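PDB 6IWR: N-acetylgalactosaminyltransferase 7 from Homo sapiens, which is a glycosyltransferase in which a manganese-containing GT-A domain is joined to a ricin-type beta-trefoil lectin domain. Local coordinates for residues A[115-118]-A[119-123]; A[156-159]-A[160-164]; A[168-171]-A[172-176]; A[184-187]-A[188-191]; A[381-384]-A[385-389]. All coordinates share one frame; numbering follows the deposited sequence.

How the interactions relate
All five contacts are local and lie in the GT-A part, in series from interaction 1 to interaction 5. Interaction 2 opens helix 160-173 and interaction 3 closes it, their centres about 18 Å apart. Interaction 4 follows at the end of strand 179-186, parallel to strand 149-155. Interactions 1 and 2 touch through Ser120, Asp121 and Ser161, centres about 11 Å apart. Interactions 2 and 4 touch through Asn157, Ser189 and Asn190, centres about 10 Å apart. Interaction 5 follows strand 376-382 of the same mixed sheet and packs against Phe115 of interaction 1. Interaction 3 merely adjoins interaction 2 in sequence. Interactions 1, 2 and 5 join parts of the fold near the manganese ion.

Interaction 1 of 5, residues A[115-118]-A[119-123]; sequences FNMV and ASDMI
The carboxylate of Asp121 has the carbonyl O of Met117 over one face. Met117 CE approaches obliquely from that same side and stops 3.3 Å from Asp121 OD1. The Met117 chain is bent at both chi2 and chi3, which folds its methyl back to the acid. Asp121 OD1 also has a polar partner in the hydroxyl of Ser161. Over one face of the Asn116 amide sits the methyl of Ala119, with CB 3.5 Å from Asn116 CG. Asn116 holds the N-cap position of helix 117-122 and is the centre of an inverse gamma turn.

The first helical bonds run Ser120 N to Asn116 O, 3.1 Å and nearly straight at 174°, and Asp121 N to Met117 O, 2.8 Å. Asn116 O has a second donor in Tyr278 OH. Ser120 OG points away from this turn to Arg165 and Ser161. The short helix thus lies against helix 160-173, through Met117 and Ser120 on Thr162, while Asn116 and Val118 rest on helix 103-113.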
loop_
_atom_site.group_PDB
_atom_site.type_symbol
_atom_site.label_atom_id
_atom_site.label_comp_id
_atom_site.label_asym_id
_atom_site.label_seq_id
_atom_site.Cartn_x
_atom_site.Cartn_y
_atom_site.Cartn_z
ATOM N N PHE A 115 -13.390 -11.060 -0.211
ATOM C CA PHE A 115 -13.585 -11.745 -1.475
ATOM C C PHE A 115 -14.693 -11.056 -2.257
ATOM O O PHE A 115 -15.548 -10.363 -1.701
ATOM C CB PHE A 115 -13.943 -13.214 -1.270
ATOM C CG PHE A 115 -13.016 -13.928 -0.355
ATOM C CD1 PHE A 115 -11.646 -13.892 -0.575
ATOM C CD2 PHE A 115 -13.503 -14.637 0.736
ATOM C CE1 PHE A 115 -10.765 -14.562 0.257
ATOM C CE2 PHE A 115 -12.619 -15.303 1.595
ATOM C CZ PHE A 115 -11.248 -15.266 1.343
ATOM N N ASN A 116 -14.638 -11.224 -3.569
ATOM C CA ASN A 116 -15.698 -10.788 -4.466
ATOM C C ASN A 116 -16.889 -11.698 -4.223
ATOM O O ASN A 116 -17.029 -12.736 -4.865
ATOM C CB ASN A 116 -15.216 -10.881 -5.903
ATOM C CG ASN A 116 -16.180 -10.296 -6.879
ATOM O OD1 ASN A 116 -15.778 -9.881 -7.974
ATOM N ND2 ASN A 116 -17.461 -10.236 -6.503
ATOM N N MET A 117 -17.771 -11.319 -3.296
ATOM C CA MET A 117 -18.878 -12.217 -2.991
ATOM C C MET A 117 -19.987 -12.151 -4.032
ATOM O O MET A 117 -20.761 -13.111 -4.158
ATOM C CB MET A 117 -19.453 -11.931 -1.617
ATOM C CG MET A 117 -18.565 -12.408 -0.492
ATOM S SD MET A 117 -18.336 -14.202 -0.380
ATOM C CE MET A 117 -20.044 -14.737 -0.443
ATOM N N VAL A 118 -20.107 -11.044 -4.778
ATOM C CA VAL A 118 -21.122 -11.038 -5.823
ATOM C C VAL A 118 -20.777 -12.085 -6.871
ATOM O O VAL A 118 -21.644 -12.850 -7.313
ATOM C CB VAL A 118 -21.309 -9.631 -6.429
ATOM C CG1 VAL A 118 -20.734 -8.555 -5.522
ATOM C CG2 VAL A 118 -20.746 -9.536 -7.844
ATOM N N ALA A 119 -19.493 -12.193 -7.225
ATOM C CA ALA A 119 -19.054 -13.260 -8.117
ATOM C C ALA A 119 -19.292 -14.631 -7.488
ATOM O O ALA A 119 -19.971 -15.482 -8.084
ATOM C CB ALA A 119 -17.588 -13.071 -8.488
ATOM N N SER A 120 -18.773 -14.859 -6.270
ATOM C CA SER A 120 -18.960 -16.167 -5.642
ATOM C C SER A 120 -20.433 -16.558 -5.588
ATOM O O SER A 120 -20.782 -17.732 -5.794
ATOM C CB SER A 120 -18.386 -16.202 -4.230
ATOM O OG SER A 120 -18.891 -17.351 -3.574
ATOM N N ASP A 121 -21.310 -15.593 -5.298
ATOM C CA ASP A 121 -22.722 -15.913 -5.133
ATOM C C ASP A 121 -23.383 -16.394 -6.424
ATOM O O ASP A 121 -24.448 -17.007 -6.351
ATOM C CB ASP A 121 -23.489 -14.705 -4.583
ATOM C CG ASP A 121 -23.289 -14.517 -3.098
ATOM O OD1 ASP A 121 -22.521 -15.305 -2.496
ATOM O OD2 ASP A 121 -23.905 -13.580 -2.532
ATOM N N MET A 122 -22.808 -16.143 -7.604
ATOM C CA MET A 122 -23.425 -16.648 -8.829
ATOM C C MET A 122 -22.801 -17.939 -9.340
ATOM O O MET A 122 -23.304 -18.507 -10.319
ATOM C CB MET A 122 -23.410 -15.593 -9.943
ATOM C CG MET A 122 -22.421 -14.489 -9.825
ATOM S SD MET A 122 -22.683 -13.320 -11.183
ATOM C CE MET A 122 -23.678 -12.062 -10.393
ATOM N N ILE A 123 -21.725 -18.421 -8.694
ATOM C CA ILE A 123 -21.111 -19.705 -9.002
ATOM C C ILE A 123 -21.800 -20.762 -8.151
ATOM O O ILE A 123 -22.086 -20.535 -6.974
ATOM C CB ILE A 123 -19.592 -19.655 -8.746
ATOM C CG1 ILE A 123 -18.966 -18.457 -9.494
ATOM C CG2 ILE A 123 -18.919 -20.994 -9.099
ATOM C CD1 ILE A 123 -17.454 -18.251 -9.281
#

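Interaction 2 of 5, residues A[156-159]-A[160-164]; sequences HNEG and WSTLM
Glu158 and Thr162 set their side chains at about a right angle where the loop enters helix 160-173. Glu158 carries CG anti to its backbone nitrogen (chi1 -170°) and then bends at chi2, which brings the carboxylate across to the threonine hydroxyl. Thr162 OG1 sits between the backbone N and the carbonyl carbon (chi1 46°), facing back to the start of the helix. There it has two acceptors within reach: Glu158 OE2 at 3.1 Å and Gly159 O at 2.9 Å. It has one proton, and which of them receives it is not settled.

Gly159 is the N-cap residue. Its carbonyl O takes the firm helical bond from Leu163 N, 3.0 Å and fairly straight at 162°. The Leu163 side chain runs obliquely past Glu158, with Leu163 CB 3.8 Å from Glu158 CG. The aliphatic part of the glutamate is therefore packed against the first helical turn while its acid end lies beside the hydroxyl. Glu158 OE2 also has a weak hydrogen bond with His243 ND1, and the Glu158 side chain lies about 8 Å from the manganese ion. On the helix flank, Trp160 makes a cation-pi contact with Lys197. The arrangement is the N-terminal cap of the helix that follows strand 149-155, at the opening of the first beta-alpha-beta unit of the GT-A fold.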
loop_
_atom_site.group_PDB
_atom_site.type_symbol
_atom_site.label_atom_id
_atom_site.label_comp_id
_atom_site.label_asym_id
_atom_site.label_seq_id
_atom_site.Cartn_x
_atom_site.Cartn_y
_atom_site.Cartn_z
ATOM N N HIS A 156 -15.077 -17.812 10.898
ATOM C CA HIS A 156 -15.483 -16.589 11.589
ATOM C C HIS A 156 -16.020 -15.639 10.527
ATOM O O HIS A 156 -15.261 -15.173 9.675
ATOM C CB HIS A 156 -14.311 -15.967 12.361
ATOM C CG HIS A 156 -14.607 -14.615 12.941
ATOM N ND1 HIS A 156 -15.237 -14.443 14.158
ATOM C CD2 HIS A 156 -14.365 -13.370 12.464
ATOM C CE1 HIS A 156 -15.381 -13.152 14.399
ATOM N NE2 HIS A 156 -14.856 -12.481 13.388
ATOM N N ASN A 157 -17.322 -15.373 10.563
ATOM C CA ASN A 157 -17.948 -14.357 9.720
ATOM C C ASN A 157 -17.783 -14.636 8.232
ATOM O O ASN A 157 -17.918 -13.725 7.410
ATOM C CB ASN A 157 -17.419 -12.965 10.058
ATOM C CG ASN A 157 -18.094 -12.381 11.282
ATOM O OD1 ASN A 157 -19.048 -12.964 11.826
ATOM N ND2 ASN A 157 -17.620 -11.220 11.720
ATOM N N GLU A 158 -17.541 -15.894 7.872
ATOM C CA GLU A 158 -17.357 -16.263 6.476
ATOM C C GLU A 158 -18.606 -15.964 5.651
ATOM O O GLU A 158 -19.738 -16.016 6.143
ATOM C CB GLU A 158 -17.008 -17.746 6.380
ATOM C CG GLU A 158 -16.569 -18.200 5.007
ATOM C CD GLU A 158 -15.163 -17.715 4.643
ATOM O OE1 GLU A 158 -14.371 -17.378 5.562
ATOM O OE2 GLU A 158 -14.858 -17.671 3.427
ATOM N N GLY A 159 -18.383 -15.628 4.383
ATOM C CA GLY A 159 -19.501 -15.471 3.470
ATOM C C GLY A 159 -20.220 -16.793 3.251
ATOM O O GLY A 159 -19.603 -17.858 3.173
ATOM N N TRP A 160 -21.543 -16.720 3.135
ATOM C CA TRP A 160 -22.345 -17.936 3.067
ATOM C C TRP A 160 -21.907 -18.851 1.921
ATOM O O TRP A 160 -21.736 -20.062 2.098
ATOM C CB TRP A 160 -23.814 -17.557 2.918
ATOM C CG TRP A 160 -24.692 -18.704 2.620
ATOM C CD1 TRP A 160 -24.985 -19.215 1.395
ATOM C CD2 TRP A 160 -25.402 -19.503 3.579
ATOM N NE1 TRP A 160 -25.838 -20.288 1.534
ATOM C CE2 TRP A 160 -26.102 -20.484 2.868
ATOM C CE3 TRP A 160 -25.506 -19.480 4.972
ATOM C CZ2 TRP A 160 -26.893 -21.442 3.501
ATOM C CZ3 TRP A 160 -26.302 -20.425 5.596
ATOM C CH2 TRP A 160 -26.984 -21.386 4.863
ATOM N N SER A 161 -21.740 -18.300 0.733
ATOM C CA SER A 161 -21.514 -19.163 -0.409
ATOM C C SER A 161 -20.096 -19.705 -0.440
ATOM O O SER A 161 -19.888 -20.834 -0.895
ATOM C CB SER A 161 -21.854 -18.420 -1.705
ATOM O OG SER A 161 -20.898 -17.426 -2.022
ATOM N N THR A 162 -19.114 -18.954 0.047
ATOM C CA THR A 162 -17.791 -19.548 0.173
ATOM C C THR A 162 -17.777 -20.656 1.230
ATOM O O THR A 162 -17.145 -21.697 1.033
ATOM C CB THR A 162 -16.750 -18.467 0.488
ATOM O OG1 THR A 162 -17.241 -17.608 1.523
ATOM C CG2 THR A 162 -16.461 -17.644 -0.752
ATOM N N LEU A 163 -18.477 -20.466 2.346
ATOM C CA LEU A 163 -18.497 -21.487 3.389
ATOM C C LEU A 163 -19.188 -22.751 2.895
ATOM O O LEU A 163 -18.681 -23.866 3.085
ATOM C CB LEU A 163 -19.202 -20.955 4.640
ATOM C CG LEU A 163 -19.438 -21.977 5.761
ATOM C CD1 LEU A 163 -18.127 -22.685 6.071
ATOM C CD2 LEU A 163 -20.026 -21.337 7.029
ATOM N N MET A 164 -20.343 -22.593 2.240
ATOM C CA MET A 164 -21.109 -23.771 1.865
ATOM C C MET A 164 -20.501 -24.458 0.647
ATOM O O MET A 164 -20.699 -25.669 0.458
ATOM C CB MET A 164 -22.574 -23.404 1.629
ATOM C CG MET A 164 -23.371 -23.039 2.890
ATOM S SD MET A 164 -23.079 -24.025 4.391
ATOM C CE MET A 164 -23.337 -25.664 3.801
#

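Interaction 3 of 5, residues A[168-171]-A[172-176]; sequences HSVI and KRTPR
Thr174 OG1 is gripped by two groups: it donates to Val170 O at 2.8 Å and is also hydrogen-bonded to Trp250 NE1. The bond to Val170 O lies in the carbonyl plane, on a lone pair. It forms because OG1 stands anti to the carbonyl carbon of its own residue (chi1 -58°), facing back along the helix. The Thr174 and Val170 side chains then run side by side, pointing the same way.

Two regular helical bonds precede it. Lys172 N reaches His168 O at 2.7 Å, and Arg173 N reaches Ser169 O at 3.0 Å. Arg173 reaches back past Ser169, with NH2 3.7 Å from Ser169 CB. Its charge is met by a salt bridge to Glu81. Lys172 NZ shares Glu81 and is also hydrogen-bonded to Asp126 O. A water donates to both Ile171 O, at 3.0 Å, and Thr174 O, at 2.7 Å, and so bridges two carbonyls at the helix end.

This is the C-terminal end of helix 160-173, the helix of the beta-alpha-beta unit between strands 149-155 and 179-186. Val170 and Ile171 pack on Ile182 of strand 179-186, and Thr174 touches Leu179 of the same strand and Tyr251 of helix 251-260.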
loop_
_atom_site.group_PDB
_atom_site.type_symbol
_atom_site.label_atom_id
_atom_site.label_comp_id
_atom_site.label_asym_id
_atom_site.label_seq_id
_atom_site.Cartn_x
_atom_site.Cartn_y
_atom_site.Cartn_z
ATOM N N HIS A 168 -19.923 -28.288 0.384
ATOM C CA HIS A 168 -20.429 -28.985 -0.796
ATOM C C HIS A 168 -19.291 -29.706 -1.505
ATOM O O HIS A 168 -19.393 -30.894 -1.838
ATOM C CB HIS A 168 -21.127 -28.008 -1.758
ATOM C CG HIS A 168 -22.572 -27.763 -1.437
ATOM N ND1 HIS A 168 -23.607 -28.319 -2.160
ATOM C CD2 HIS A 168 -23.154 -27.010 -0.473
ATOM C CE1 HIS A 168 -24.761 -27.924 -1.651
ATOM N NE2 HIS A 168 -24.516 -27.124 -0.630
ATOM N N SER A 169 -18.179 -29.008 -1.708
ATOM C CA SER A 169 -17.046 -29.607 -2.395
ATOM C C SER A 169 -16.567 -30.863 -1.670
ATOM O O SER A 169 -16.333 -31.897 -2.303
ATOM C CB SER A 169 -15.953 -28.549 -2.545
ATOM O OG SER A 169 -14.725 -28.926 -1.970
ATOM N N VAL A 170 -16.460 -30.810 -0.336
ATOM C CA VAL A 170 -16.016 -31.975 0.438
ATOM C C VAL A 170 -17.006 -33.126 0.296
ATOM O O VAL A 170 -16.618 -34.288 0.071
ATOM C CB VAL A 170 -15.820 -31.599 1.917
ATOM C CG1 VAL A 170 -15.636 -32.868 2.755
ATOM C CG2 VAL A 170 -14.647 -30.646 2.079
ATOM N N ILE A 171 -18.301 -32.821 0.436
ATOM C CA ILE A 171 -19.337 -33.816 0.194
ATOM C C ILE A 171 -19.230 -34.361 -1.233
ATOM O O ILE A 171 -19.328 -35.572 -1.462
ATOM C CB ILE A 171 -20.714 -33.195 0.488
ATOM C CG1 ILE A 171 -20.772 -32.715 1.943
ATOM C CG2 ILE A 171 -21.831 -34.174 0.188
ATOM C CD1 ILE A 171 -21.681 -33.543 2.822
ATOM N N LYS A 172 -18.965 -33.493 -2.208
ATOM C CA LYS A 172 -19.027 -33.959 -3.592
ATOM C C LYS A 172 -17.894 -34.920 -3.936
ATOM O O LYS A 172 -18.108 -35.897 -4.653
ATOM C CB LYS A 172 -19.028 -32.788 -4.566
ATOM C CG LYS A 172 -19.487 -33.201 -5.943
ATOM C CD LYS A 172 -19.752 -32.004 -6.842
ATOM C CE LYS A 172 -20.216 -32.418 -8.213
ATOM N NZ LYS A 172 -20.175 -31.271 -9.157
ATOM N N ARG A 173 -16.680 -34.661 -3.476
ATOM C CA ARG A 173 -15.536 -35.386 -4.012
ATOM C C ARG A 173 -14.933 -36.359 -3.012
ATOM O O ARG A 173 -13.830 -36.876 -3.234
ATOM C CB ARG A 173 -14.490 -34.399 -4.506
ATOM C CG ARG A 173 -15.108 -33.342 -5.379
ATOM C CD ARG A 173 -14.069 -32.509 -6.039
ATOM N NE ARG A 173 -14.685 -31.725 -7.101
ATOM C CZ ARG A 173 -15.063 -30.455 -6.994
ATOM N NH1 ARG A 173 -15.627 -29.853 -8.030
ATOM N NH2 ARG A 173 -14.872 -29.788 -5.865
ATOM N N THR A 174 -15.640 -36.646 -1.933
ATOM C CA THR A 174 -15.082 -37.522 -0.940
ATOM C C THR A 174 -15.927 -38.770 -0.839
ATOM O O THR A 174 -17.144 -38.677 -0.630
ATOM C CB THR A 174 -15.007 -36.812 0.416
ATOM O OG1 THR A 174 -14.223 -35.633 0.261
ATOM C CG2 THR A 174 -14.311 -37.657 1.415
ATOM N N PRO A 175 -15.317 -39.943 -0.984
ATOM C CA PRO A 175 -16.056 -41.199 -0.798
ATOM C C PRO A 175 -16.842 -41.188 0.507
ATOM O O PRO A 175 -16.291 -40.964 1.584
ATOM C CB PRO A 175 -14.953 -42.259 -0.773
ATOM C CG PRO A 175 -13.742 -41.581 -1.309
ATOM C CD PRO A 175 -13.861 -40.136 -0.991
ATOM N N ARG A 176 -18.145 -41.459 0.401
ATOM C CA ARG A 176 -19.029 -41.376 1.558
ATOM C C ARG A 176 -18.494 -42.171 2.742
ATOM O O ARG A 176 -18.546 -41.701 3.886
ATOM C CB ARG A 176 -20.420 -41.870 1.171
ATOM C CG ARG A 176 -20.943 -41.235 -0.112
ATOM C CD ARG A 176 -22.391 -41.622 -0.387
ATOM N NE ARG A 176 -22.500 -42.975 -0.921
ATOM C CZ ARG A 176 -22.694 -43.242 -2.207
ATOM N NH1 ARG A 176 -22.805 -42.236 -3.063
ATOM N NH2 ARG A 176 -22.788 -44.501 -2.636
HETATM O O HOH W 1 -19.226 -37.683 0.733
#

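Interaction 4 of 5, residues A[184-187]-A[188-191]; sequences LIDD and FSNK
Strand 179-186 ends at Asp186, and the backbone then folds through an inverse gamma turn centred on Asp187, with a weak hydrogen bond of 3.1 Å from Phe188 N to Asp186 O. Phe188 follows with a positive phi of 73°, and the chain leaves the turn as a loop. This is a strand-end turn of the GT-A domain, where a parallel strand of the sheet gives way to the loop before helix 197-201.

The Asp186 side chain closes the turn. Its CG is anti to the backbone N (chi1 -174°), which swings the carboxylate forward over the loop. One oxygen, OD1, takes two hydrogen bonds from Ser189. The backbone N of Ser189 comes in on the syn side, 2.9 Å from Asp186 OD1 and fairly straight. The other acid oxygen, OD2, forms a salt bridge with Arg213 NE. Both oxygens thus have partners, which fixes the rotation of the carboxylate.

Asp187 turns its own acid the other way, to Asn214 ND2 and the backbone N of Glu218, while its carbonyl O meets His156 ND1. Ser189 OG links the turn to the loop after strand 149-155 through Asn157 N. The same hydroxyl donates to Asp186 OD1 over 2.9 Å, reaching that oxygen from above the carboxylate plane, 41° out of it.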
loop_
_atom_site.group_PDB
_atom_site.type_symbol
_atom_site.label_atom_id
_atom_site.label_comp_id
_atom_site.label_asym_id
_atom_site.label_seq_id
_atom_site.Cartn_x
_atom_site.Cartn_y
_atom_site.Cartn_z
ATOM N N LEU A 184 -18.233 -28.036 11.668
ATOM C CA LEU A 184 -17.949 -26.615 11.522
ATOM C C LEU A 184 -17.814 -26.027 12.917
ATOM O O LEU A 184 -18.637 -26.312 13.792
ATOM C CB LEU A 184 -19.042 -25.890 10.735
ATOM C CG LEU A 184 -19.585 -26.516 9.446
ATOM C CD1 LEU A 184 -20.800 -25.724 8.969
ATOM C CD2 LEU A 184 -18.536 -26.644 8.315
ATOM N N ILE A 185 -16.754 -25.256 13.135
ATOM C CA ILE A 185 -16.505 -24.589 14.408
ATOM C C ILE A 185 -16.691 -23.096 14.194
ATOM O O ILE A 185 -15.861 -22.434 13.555
ATOM C CB ILE A 185 -15.107 -24.881 14.966
ATOM C CG1 ILE A 185 -14.900 -26.371 15.175
ATOM C CG2 ILE A 185 -14.928 -24.139 16.285
ATOM C CD1 ILE A 185 -15.636 -26.911 16.349
ATOM N N ASP A 186 -17.773 -22.569 14.750
ATOM C CA ASP A 186 -18.071 -21.143 14.703
ATOM C C ASP A 186 -17.273 -20.444 15.786
ATOM O O ASP A 186 -17.559 -20.621 16.974
ATOM C CB ASP A 186 -19.559 -20.922 14.930
ATOM C CG ASP A 186 -19.954 -19.491 14.761
ATOM O OD1 ASP A 186 -19.064 -18.608 14.826
ATOM O OD2 ASP A 186 -21.160 -19.260 14.538
ATOM N N ASP A 187 -16.281 -19.649 15.399
ATOM C CA ASP A 187 -15.505 -18.913 16.400
ATOM C C ASP A 187 -16.105 -17.529 16.647
ATOM O O ASP A 187 -15.479 -16.491 16.413
ATOM C CB ASP A 187 -14.049 -18.800 15.983
ATOM C CG ASP A 187 -13.151 -18.462 17.146
ATOM O OD1 ASP A 187 -13.493 -18.874 18.281
ATOM O OD2 ASP A 187 -12.127 -17.776 16.926
ATOM N N PHE A 188 -17.356 -17.532 17.118
ATOM C CA PHE A 188 -17.974 -16.339 17.692
ATOM C C PHE A 188 -18.337 -15.305 16.621
ATOM O O PHE A 188 -18.151 -14.108 16.821
ATOM C CB PHE A 188 -17.061 -15.714 18.753
ATOM C CG PHE A 188 -17.794 -14.945 19.793
ATOM C CD1 PHE A 188 -18.844 -15.531 20.478
ATOM C CD2 PHE A 188 -17.443 -13.643 20.095
ATOM C CE1 PHE A 188 -19.541 -14.823 21.445
ATOM C CE2 PHE A 188 -18.131 -12.925 21.067
ATOM C CZ PHE A 188 -19.177 -13.516 21.740
ATOM N N SER A 189 -18.865 -15.769 15.487
ATOM C CA SER A 189 -19.294 -14.880 14.412
ATOM C C SER A 189 -20.452 -13.989 14.866
ATOM O O SER A 189 -21.224 -14.338 15.761
ATOM C CB SER A 189 -19.724 -15.698 13.189
ATOM O OG SER A 189 -18.729 -16.612 12.757
ATOM N N ASN A 190 -20.593 -12.831 14.220
ATOM C CA ASN A 190 -21.765 -12.002 14.459
ATOM C C ASN A 190 -22.726 -11.927 13.282
ATOM O O ASN A 190 -23.871 -11.522 13.479
ATOM C CB ASN A 190 -21.358 -10.572 14.838
ATOM C CG ASN A 190 -20.058 -10.168 14.222
ATOM O OD1 ASN A 190 -18.996 -10.578 14.694
ATOM N ND2 ASN A 190 -20.115 -9.388 13.147
ATOM N N LYS A 191 -22.310 -12.306 12.078
ATOM C CA LYS A 191 -23.165 -12.121 10.913
ATOM C C LYS A 191 -24.333 -13.103 10.944
ATOM O O LYS A 191 -24.164 -14.303 11.182
ATOM C CB LYS A 191 -22.356 -12.258 9.619
ATOM C CG LYS A 191 -21.003 -11.577 9.709
ATOM C CD LYS A 191 -20.533 -10.901 8.430
ATOM C CE LYS A 191 -19.985 -9.533 8.811
ATOM N NZ LYS A 191 -19.350 -8.724 7.742
#

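Interaction 5 of 5, residues A[381-384]-A[385-389]; sequences IYRL and EGWQG
Arg383 lays its guanidinium flat on the indole of Trp387, with centres 3.8 Å apart and planes at 5°. The contact is a stack and a cation-pi interaction in one: Arg383 CZ lies over the six-membered ring, 29° off the ring normal. The nearest pair is Arg383 NE and Trp387 CZ3 at 3.3 Å, and CD follows along the same face, 3.4 Å from Trp387 CZ3. On the opposite face of the indole sits Gly389 CA, 3.8 Å above the plane and over its centre. The ring is thus held between a charge and the backbone of its own loop.

Gly386, with a positive phi of 98°, turns the chain before Trp387. A cis peptide bond precedes Gly389. Trp387 NE1 is hydrogen-bonded to the carbonyl O of Glu112, and Arg383 NE makes a weak bond to Phe113 O, so the last residues of helix 103-113 meet both partners. The Arg383 side chain is about 4 Å from the manganese ion.

The pair lies at the surface just after strand 376-382. That strand is parallel to strand 264-274 and antiparallel to strand 244-246 in the mixed sheet, and the loop leads on to helix 400-412.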
loop_
_atom_site.group_PDB
_atom_site.type_symbol
_atom_site.label_atom_id
_atom_site.label_comp_id
_atom_site.label_asym_id
_atom_site.label_seq_id
_atom_site.Cartn_x
_atom_site.Cartn_y
_atom_site.Cartn_z
ATOM N N ILE A 381 -9.013 -19.784 -1.267
ATOM C CA ILE A 381 -9.219 -18.445 -1.809
ATOM C C ILE A 381 -8.301 -17.466 -1.101
ATOM O O ILE A 381 -8.216 -17.446 0.133
ATOM C CB ILE A 381 -10.670 -17.984 -1.657
ATOM C CG1 ILE A 381 -11.642 -19.107 -1.995
ATOM C CG2 ILE A 381 -10.886 -16.760 -2.530
ATOM C CD1 ILE A 381 -13.068 -18.771 -1.686
ATOM N N TYR A 382 -7.656 -16.605 -1.870
ATOM C CA TYR A 382 -6.715 -15.659 -1.302
ATOM C C TYR A 382 -7.329 -14.269 -1.304
ATOM O O TYR A 382 -7.864 -13.824 -2.332
ATOM C CB TYR A 382 -5.390 -15.706 -2.064
ATOM C CG TYR A 382 -4.529 -16.880 -1.591
ATOM C CD1 TYR A 382 -3.899 -16.843 -0.350
ATOM C CD2 TYR A 382 -4.372 -18.033 -2.374
ATOM C CE1 TYR A 382 -3.111 -17.905 0.098
ATOM C CE2 TYR A 382 -3.583 -19.107 -1.934
ATOM C CZ TYR A 382 -2.954 -19.035 -0.691
ATOM O OH TYR A 382 -2.174 -20.077 -0.231
ATOM N N ARG A 383 -7.245 -13.598 -0.150
ATOM C CA ARG A 383 -7.904 -12.321 0.090
ATOM C C ARG A 383 -7.458 -11.252 -0.891
ATOM O O ARG A 383 -6.363 -11.292 -1.442
ATOM C CB ARG A 383 -7.615 -11.811 1.494
ATOM C CG ARG A 383 -8.849 -11.425 2.265
ATOM C CD ARG A 383 -8.984 -12.415 3.403
ATOM N NE ARG A 383 -10.354 -12.719 3.784
ATOM C CZ ARG A 383 -10.659 -13.697 4.634
ATOM N NH1 ARG A 383 -9.683 -14.435 5.144
ATOM N NH2 ARG A 383 -11.920 -13.958 4.972
ATOM N N LEU A 384 -8.325 -10.263 -1.067
ATOM C CA LEU A 384 -8.081 -9.118 -1.925
ATOM C C LEU A 384 -7.931 -7.877 -1.063
ATOM O O LEU A 384 -8.453 -7.813 0.053
ATOM C CB LEU A 384 -9.236 -8.918 -2.904
ATOM C CG LEU A 384 -9.702 -10.166 -3.638
ATOM C CD1 LEU A 384 -10.842 -9.769 -4.546
ATOM C CD2 LEU A 384 -8.576 -10.766 -4.439
ATOM N N GLU A 385 -7.226 -6.875 -1.579
ATOM C CA GLU A 385 -7.147 -5.672 -0.774
ATOM C C GLU A 385 -8.533 -5.068 -0.639
ATOM O O GLU A 385 -9.466 -5.407 -1.373
ATOM C CB GLU A 385 -6.186 -4.653 -1.363
ATOM C CG GLU A 385 -5.361 -5.172 -2.507
ATOM C CD GLU A 385 -3.939 -5.499 -2.103
ATOM O OE1 GLU A 385 -3.039 -5.398 -2.964
ATOM O OE2 GLU A 385 -3.722 -5.856 -0.925
ATOM N N GLY A 386 -8.666 -4.170 0.327
ATOM C CA GLY A 386 -9.928 -3.509 0.589
ATOM C C GLY A 386 -10.737 -4.106 1.711
ATOM O O GLY A 386 -11.807 -3.573 2.035
ATOM N N TRP A 387 -10.268 -5.191 2.316
ATOM C CA TRP A 387 -11.036 -5.847 3.354
ATOM C C TRP A 387 -10.969 -5.040 4.639
ATOM O O TRP A 387 -10.093 -4.198 4.830
ATOM C CB TRP A 387 -10.505 -7.253 3.592
ATOM C CG TRP A 387 -11.350 -8.076 4.477
ATOM C CD1 TRP A 387 -12.694 -7.954 4.679
ATOM C CD2 TRP A 387 -10.917 -9.161 5.290
ATOM N NE1 TRP A 387 -13.125 -8.893 5.578
ATOM C CE2 TRP A 387 -12.053 -9.653 5.967
ATOM C CE3 TRP A 387 -9.681 -9.768 5.514
ATOM C CZ2 TRP A 387 -11.989 -10.725 6.844
ATOM C CZ3 TRP A 387 -9.617 -10.814 6.387
ATOM C CH2 TRP A 387 -10.768 -11.292 7.043
ATOM N N GLN A 388 -11.916 -5.305 5.532
ATOM C CA GLN A 388 -11.908 -4.666 6.842
ATOM C C GLN A 388 -12.642 -5.594 7.820
ATOM O O GLN A 388 -13.828 -5.413 8.107
ATOM C CB GLN A 388 -12.548 -3.281 6.764
ATOM C CG GLN A 388 -12.687 -2.776 5.321
ATOM C CD GLN A 388 -13.159 -1.307 5.211
ATOM O OE1 GLN A 388 -14.066 -0.887 5.934
ATOM N NE2 GLN A 388 -12.532 -0.525 4.316
ATOM N N GLY A 389 -11.921 -6.590 8.365
ATOM C CA GLY A 389 -10.484 -6.789 8.186
ATOM C C GLY A 389 -9.700 -6.031 9.246
ATOM O O GLY A 389 -9.201 -4.945 8.944
#